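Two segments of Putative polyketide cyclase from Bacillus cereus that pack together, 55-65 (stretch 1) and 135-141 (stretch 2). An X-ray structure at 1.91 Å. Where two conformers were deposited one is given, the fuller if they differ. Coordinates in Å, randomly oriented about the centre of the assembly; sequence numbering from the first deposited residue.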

ATOM      1  N   ILE A  55      14.136 -15.552  -8.058  1.00 19.85           N
ATOM      2  CA  ILE A  55      13.070 -16.017  -7.146  1.00 18.91           C
ATOM      3  C   ILE A  55      13.556 -16.816  -5.920  1.00 18.91           C
ATOM      4  O   ILE A  55      13.276 -16.445  -4.779  1.00 21.55           O
ATOM      5  CB  ILE A  55      11.954 -16.756  -7.931  1.00 20.90           C
ATOM      6  CG1 ILE A  55      11.218 -15.759  -8.825  1.00 22.26           C
ATOM      7  CG2 ILE A  55      10.947 -17.429  -6.979  1.00 19.25           C
ATOM      8  CD1 ILE A  55      10.277 -16.391  -9.810  1.00 24.96           C
ATOM      9  N   PRO A  56      14.299 -17.894  -6.126  1.00 20.90           N
ATOM     10  CA  PRO A  56      14.777 -18.563  -4.943  1.00 21.10           C
ATOM     11  C   PRO A  56      15.787 -17.776  -4.100  1.00 21.14           C
ATOM     12  O   PRO A  56      16.095 -18.194  -2.980  1.00 19.87           O
ATOM     13  CB  PRO A  56      15.422 -19.840  -5.498  1.00 22.88           C
ATOM     14  CG  PRO A  56      15.612 -19.614  -6.929  1.00 23.55           C
ATOM     15  CD  PRO A  56      14.711 -18.559  -7.368  1.00 20.12           C
ATOM     16  N   GLN A  57      16.330 -16.671  -4.609  1.00 18.70           N
ATOM     17  CA  GLN A  57      17.211 -15.876  -3.776  1.00 19.01           C
ATOM     18  C   GLN A  57      16.411 -14.851  -2.977  1.00 21.30           C
ATOM     19  O   GLN A  57      16.970 -14.164  -2.124  1.00 20.77           O
ATOM     20  CB  GLN A  57      18.247 -15.150  -4.624  1.00 20.28           C
ATOM     21  CG  GLN A  57      19.143 -16.089  -5.459  1.00 19.60           C
ATOM     22  CD  GLN A  57      20.053 -15.316  -6.375  1.00 18.17           C
ATOM     23  OE1 GLN A  57      21.009 -14.719  -5.927  1.00 17.75           O
ATOM     24  NE2 GLN A  57      19.772 -15.351  -7.684  1.00 23.96           N
ATOM     25  N   THR A  58      15.111 -14.734  -3.267  1.00 21.91           N
ATOM     26  CA  THR A  58      14.308 -13.605  -2.769  1.00 20.70           C
ATOM     27  C   THR A  58      13.134 -14.012  -1.887  1.00 20.54           C
ATOM     28  O   THR A  58      12.884 -13.360  -0.856  1.00 17.45           O
ATOM     29  CB  THR A  58      13.771 -12.792  -3.945  1.00 19.86           C
ATOM     30  OG1 THR A  58      14.839 -12.490  -4.856  1.00 23.61           O
ATOM     31  CG2 THR A  58      13.084 -11.480  -3.461  1.00 21.59           C
ATOM     32  N   VAL A  59      12.420 -15.060  -2.294  1.00 18.33           N
ATOM     33  CA  VAL A  59      11.272 -15.560  -1.558  1.00 20.41           C
ATOM     34  C   VAL A  59      11.497 -16.996  -1.084  1.00 20.85           C
ATOM     35  O   VAL A  59      12.298 -17.713  -1.658  1.00 18.71           O
ATOM     36  CB  VAL A  59       9.934 -15.402  -2.370  1.00 21.40           C
ATOM     37  CG1 VAL A  59       9.834 -13.959  -2.949  1.00 17.19           C
ATOM     38  CG2 VAL A  59       9.828 -16.442  -3.512  1.00 15.70           C
ATOM     39  N   THR A  60      10.797 -17.399  -0.027  1.00 21.58           N
ATOM     40  CA  THR A  60      10.917 -18.751   0.495  1.00 22.17           C
ATOM     41  C   THR A  60      10.117 -19.675  -0.405  1.00 22.91           C
ATOM     42  O   THR A  60       9.221 -19.249  -1.140  1.00 21.32           O
ATOM     43  CB  THR A  60      10.393 -18.870   1.921  1.00 24.90           C
ATOM     44  OG1 THR A  60       9.013 -18.526   1.938  1.00 23.71           O
ATOM     45  CG2 THR A  60      11.185 -17.970   2.850  1.00 23.26           C
ATOM     46  N   GLU A  61      10.414 -20.966  -0.335  1.00 21.20           N
ATOM     47  CA  GLU A  61       9.793 -21.896  -1.284  1.00 21.77           C
ATOM     48  C   GLU A  61       8.287 -21.953  -1.091  1.00 21.43           C
ATOM     49  O   GLU A  61       7.587 -22.233  -2.026  1.00 21.55           O
ATOM     50  CB  GLU A  61      10.404 -23.294  -1.189  1.00 25.08           C
ATOM     51  CG  GLU A  61       9.927 -24.087  -0.018  1.00 26.20           C
ATOM     52  N   ASN A  62       7.827 -21.649   0.125  0.50 20.41           N
ATOM     53  CA  ASN A  62       6.416 -21.634   0.494  0.50 20.76           C
ATOM     54  C   ASN A  62       5.777 -20.246   0.506  0.50 20.99           C
ATOM     55  O   ASN A  62       4.749 -20.034   1.164  0.50 20.43           O
ATOM     56  CB  ASN A  62       6.263 -22.308   1.869  0.50 19.29           C
ATOM     57  CG  ASN A  62       6.661 -23.746   1.833  0.50 20.99           C
ATOM     58  OD1 ASN A  62       7.426 -24.224   2.678  0.50 22.71           O
ATOM     59  ND2 ASN A  62       6.167 -24.458   0.829  0.50 13.34           N
ATOM     60  N   PHE A  63       6.380 -19.318  -0.241  1.00 19.97           N
ATOM     61  CA  PHE A  63       5.866 -17.948  -0.402  1.00 20.47           C
ATOM     62  C   PHE A  63       4.360 -17.902  -0.676  1.00 18.67           C
ATOM     63  O   PHE A  63       3.865 -18.661  -1.506  1.00 17.25           O
ATOM     64  CB  PHE A  63       6.614 -17.257  -1.533  1.00 19.01           C
ATOM     65  CG  PHE A  63       5.995 -15.946  -1.963  1.00 21.82           C
ATOM     66  CD1 PHE A  63       6.234 -14.776  -1.269  1.00 20.98           C
ATOM     67  CD2 PHE A  63       5.136 -15.897  -3.042  1.00 19.47           C
ATOM     68  CE1 PHE A  63       5.629 -13.553  -1.683  1.00 19.03           C
ATOM     69  CE2 PHE A  63       4.517 -14.682  -3.445  1.00 20.54           C
ATOM     70  CZ  PHE A  63       4.765 -13.542  -2.757  1.00 21.48           C
ATOM     71  N   PHE A  64       3.646 -17.014   0.011  1.00 16.56           N
ATOM     72  CA  PHE A  64       2.197 -16.966  -0.065  1.00 17.95           C
ATOM     73  C   PHE A  64       1.705 -15.511  -0.236  1.00 19.25           C
ATOM     74  O   PHE A  64       2.031 -14.602   0.564  1.00 19.56           O
ATOM     75  CB  PHE A  64       1.612 -17.600   1.198  1.00 20.77           C
ATOM     76  CG  PHE A  64       0.143 -17.821   1.126  1.00 17.80           C
ATOM     77  CD1 PHE A  64      -0.733 -16.816   1.451  1.00 24.03           C
ATOM     78  CD2 PHE A  64      -0.359 -19.029   0.735  1.00 19.50           C
ATOM     79  CE1 PHE A  64      -2.088 -17.011   1.367  1.00 22.04           C
ATOM     80  CE2 PHE A  64      -1.715 -19.225   0.653  1.00 20.44           C
ATOM     81  CZ  PHE A  64      -2.570 -18.211   0.968  1.00 22.00           C
ATOM     82  N   ASP A  65       0.961 -15.296  -1.310  1.00 19.53           N
ATOM     83  CA  ASP A  65       0.361 -14.002  -1.607  1.00 19.77           C
ATOM     84  C   ASP A  65      -1.032 -14.003  -0.979  1.00 18.07           C
ATOM     85  O   ASP A  65      -1.921 -14.787  -1.365  1.00 18.50           O
ATOM     86  CB  ASP A  65       0.316 -13.794  -3.139  1.00 19.91           C
ATOM     87  CG  ASP A  65      -0.247 -12.451  -3.545  1.00 27.14           C
ATOM     88  OD1 ASP A  65      -0.743 -11.755  -2.649  1.00 19.42           O
ATOM     89  OD2 ASP A  65      -0.190 -12.099  -4.761  1.00 21.90           O
ATOM     90  N   GLY A 135      16.004 -12.755   5.891  1.00 25.42           N
ATOM     91  CA  GLY A 135      16.427 -12.267   4.595  1.00 24.67           C
ATOM     92  C   GLY A 135      15.664 -12.722   3.378  1.00 24.79           C
ATOM     93  O   GLY A 135      16.084 -12.419   2.247  1.00 23.04           O
ATOM     94  N   LYS A 136      14.561 -13.457   3.593  1.00 23.88           N
ATOM     95  CA  LYS A 136      13.665 -13.791   2.496  1.00 22.40           C
ATOM     96  C   LYS A 136      12.210 -13.433   2.767  1.00 19.68           C
ATOM     97  O   LYS A 136      11.768 -13.391   3.903  1.00 19.72           O
ATOM     98  CB  LYS A 136      13.811 -15.247   2.080  1.00 23.10           C
ATOM     99  CG  LYS A 136      15.197 -15.539   1.501  1.00 29.60           C
ATOM    100  CD  LYS A 136      15.155 -16.660   0.527  1.00 33.35           C
ATOM    101  CE  LYS A 136      16.546 -17.238   0.250  1.00 36.77           C
ATOM    102  NZ  LYS A 136      16.368 -18.538  -0.441  1.00 46.09           N
ATOM    103  N   ILE A 137      11.481 -13.131   1.700  1.00 17.11           N
ATOM    104  CA  ILE A 137      10.089 -12.730   1.803  1.00 17.59           C
ATOM    105  C   ILE A 137       9.267 -14.007   1.942  1.00 20.71           C
ATOM    106  O   ILE A 137       9.358 -14.906   1.076  1.00 18.93           O
ATOM    107  CB  ILE A 137       9.654 -11.945   0.541  1.00 19.44           C
ATOM    108  CG1 ILE A 137      10.496 -10.652   0.377  1.00 19.78           C
ATOM    109  CG2 ILE A 137       8.135 -11.674   0.576  1.00 18.26           C
ATOM    110  CD1 ILE A 137      10.306 -10.006  -1.063  1.00 19.69           C
ATOM    111  N   THR A 138       8.483 -14.110   3.017  1.00 18.38           N
ATOM    112  CA  THR A 138       7.659 -15.298   3.235  1.00 18.35           C
ATOM    113  C   THR A 138       6.218 -15.136   2.722  1.00 20.91           C
ATOM    114  O   THR A 138       5.561 -16.109   2.340  1.00 20.58           O
ATOM    115  CB  THR A 138       7.616 -15.666   4.692  1.00 19.81           C
ATOM    116  OG1 THR A 138       6.960 -14.634   5.433  1.00 15.11           O
ATOM    117  CG2 THR A 138       9.031 -15.937   5.220  1.00 16.96           C
ATOM    118  N   GLU A 139       5.719 -13.908   2.744  1.00 22.42           N
ATOM    119  CA  GLU A 139       4.343 -13.640   2.341  1.00 21.47           C
ATOM    120  C   GLU A 139       4.173 -12.136   2.025  1.00 20.22           C
ATOM    121  O   GLU A 139       5.023 -11.301   2.376  1.00 18.48           O
ATOM    122  CB  GLU A 139       3.340 -14.088   3.427  1.00 23.38           C
ATOM    123  CG  GLU A 139       3.570 -13.459   4.772  1.00 20.64           C
ATOM    124  CD  GLU A 139       2.744 -14.070   5.928  1.00 20.48           C
ATOM    125  OE1 GLU A 139       1.894 -14.924   5.723  1.00 28.88           O
ATOM    126  OE2 GLU A 139       2.924 -13.645   7.058  1.00 26.29           O
ATOM    127  N   ASP A 140       3.099 -11.795   1.317  1.00 18.58           N
ATOM    128  CA  ASP A 140       2.862 -10.412   1.043  1.00 18.50           C
ATOM    129  C   ASP A 140       1.401 -10.084   0.857  1.00 18.74           C
ATOM    130  O   ASP A 140       0.548 -10.972   0.735  1.00 22.43           O
ATOM    131  CB  ASP A 140       3.753  -9.887  -0.098  1.00 20.10           C
ATOM    132  CG  ASP A 140       3.302 -10.338  -1.487  1.00 24.49           C
ATOM    133  OD1 ASP A 140       2.573 -11.315  -1.569  1.00 23.65           O
ATOM    134  OD2 ASP A 140       3.678  -9.698  -2.506  1.00 30.04           O
ATOM    135  N   TRP A 141       1.163  -8.782   0.857  1.00 15.95           N
ATOM    136  CA  TRP A 141      -0.122  -8.134   0.629  1.00 17.89           C
ATOM    137  C   TRP A 141       0.208  -6.970  -0.276  1.00 17.67           C
ATOM    138  O   TRP A 141       1.017  -6.114   0.072  1.00 21.08           O
ATOM    139  CB  TRP A 141      -0.726  -7.596   1.925  1.00 19.77           C
ATOM    140  CG  TRP A 141      -0.942  -8.585   2.999  1.00 15.53           C
ATOM    141  CD1 TRP A 141      -2.135  -9.168   3.359  1.00 20.89           C
ATOM    142  CD2 TRP A 141       0.027  -9.040   3.973  1.00 20.50           C
ATOM    143  NE1 TRP A 141      -1.944  -9.955   4.447  1.00 15.92           N
ATOM    144  CE2 TRP A 141      -0.634  -9.897   4.845  1.00 19.32           C
ATOM    145  CE3 TRP A 141       1.376  -8.777   4.187  1.00 20.72           C
ATOM    146  CZ2 TRP A 141       0.024 -10.556   5.903  1.00 22.57           C
ATOM    147  CZ3 TRP A 141       2.031  -9.421   5.241  1.00 20.64           C
ATOM    148  CH2 TRP A 141       1.354 -10.318   6.063  1.00 20.00           C
TER
HETATM  149  O   HOH W   1      16.990 -11.939  -0.789  1.00 29.97           O
HETATM  150  O   HOH W   2       5.168 -18.359   3.371  1.00 36.68           O

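Stretch 2 runs as one strand from Lys136 onward, and stretch 1 lies beside it in two short strand segments joined by a corner. Both segments pair with it in parallel; the later one, which contains Phe64 and Asp65, lies 14° from its direction. In the first segment Val59 faces Ile137, and its neighbours carry the bonds: Ile137 N donates to Thr58 O (2.9 Å, nearly straight at 174°) and Thr60 N donates to Ile137 O (3.1 Å). A type I turn from Thr60 to Phe63, closed by Phe63 N to Thr60 O at 3.0 Å, then interrupts the ladder. It resumes with Phe64 N donating to Thr138 O and Asp140 N to Phe64 O, both 3.1 Å. At the corner a water donates to Asn62 O (2.8 Å) and Thr138 O (2.5 Å), bridging the two carbonyls, so that Thr138 O accepts from the water as well as from Phe64 N.

Ile137 is the apolar centre. Its CB lies 4.0 Å from Val59 CG1, its CD1 4.0 Å from Thr58 CG2, and its CG2 meets the edge of the Phe63 ring, 3.9 Å from CE1. Beta-branched residues such as Val59 and Ile137 suit a strand, since branching at CB favours extended backbone, and the flat Phe63 ring closes the apolar patch against Ile137. The more exposed threonines pair through methyls, Thr60 CG2 to Thr138 CG2 at 3.8 Å.

Lys136 suits the end of the contact because its chain is both greasy and charged. Its CB packs 3.9 Å from Thr60 CG2, while the extended chain carries NZ to Pro56 O in a short hydrogen bond of 2.6 Å; proline lacks an amide hydrogen, but its carbonyl can still accept.

The other end is less simply complementary. Asp65 OD1 and Asp140 OD1 approach to 3.5 Å, a close pairing of like charges if both are ionised, although both Asp65 oxygens have hydrogen-bonding partners just outside the stretches.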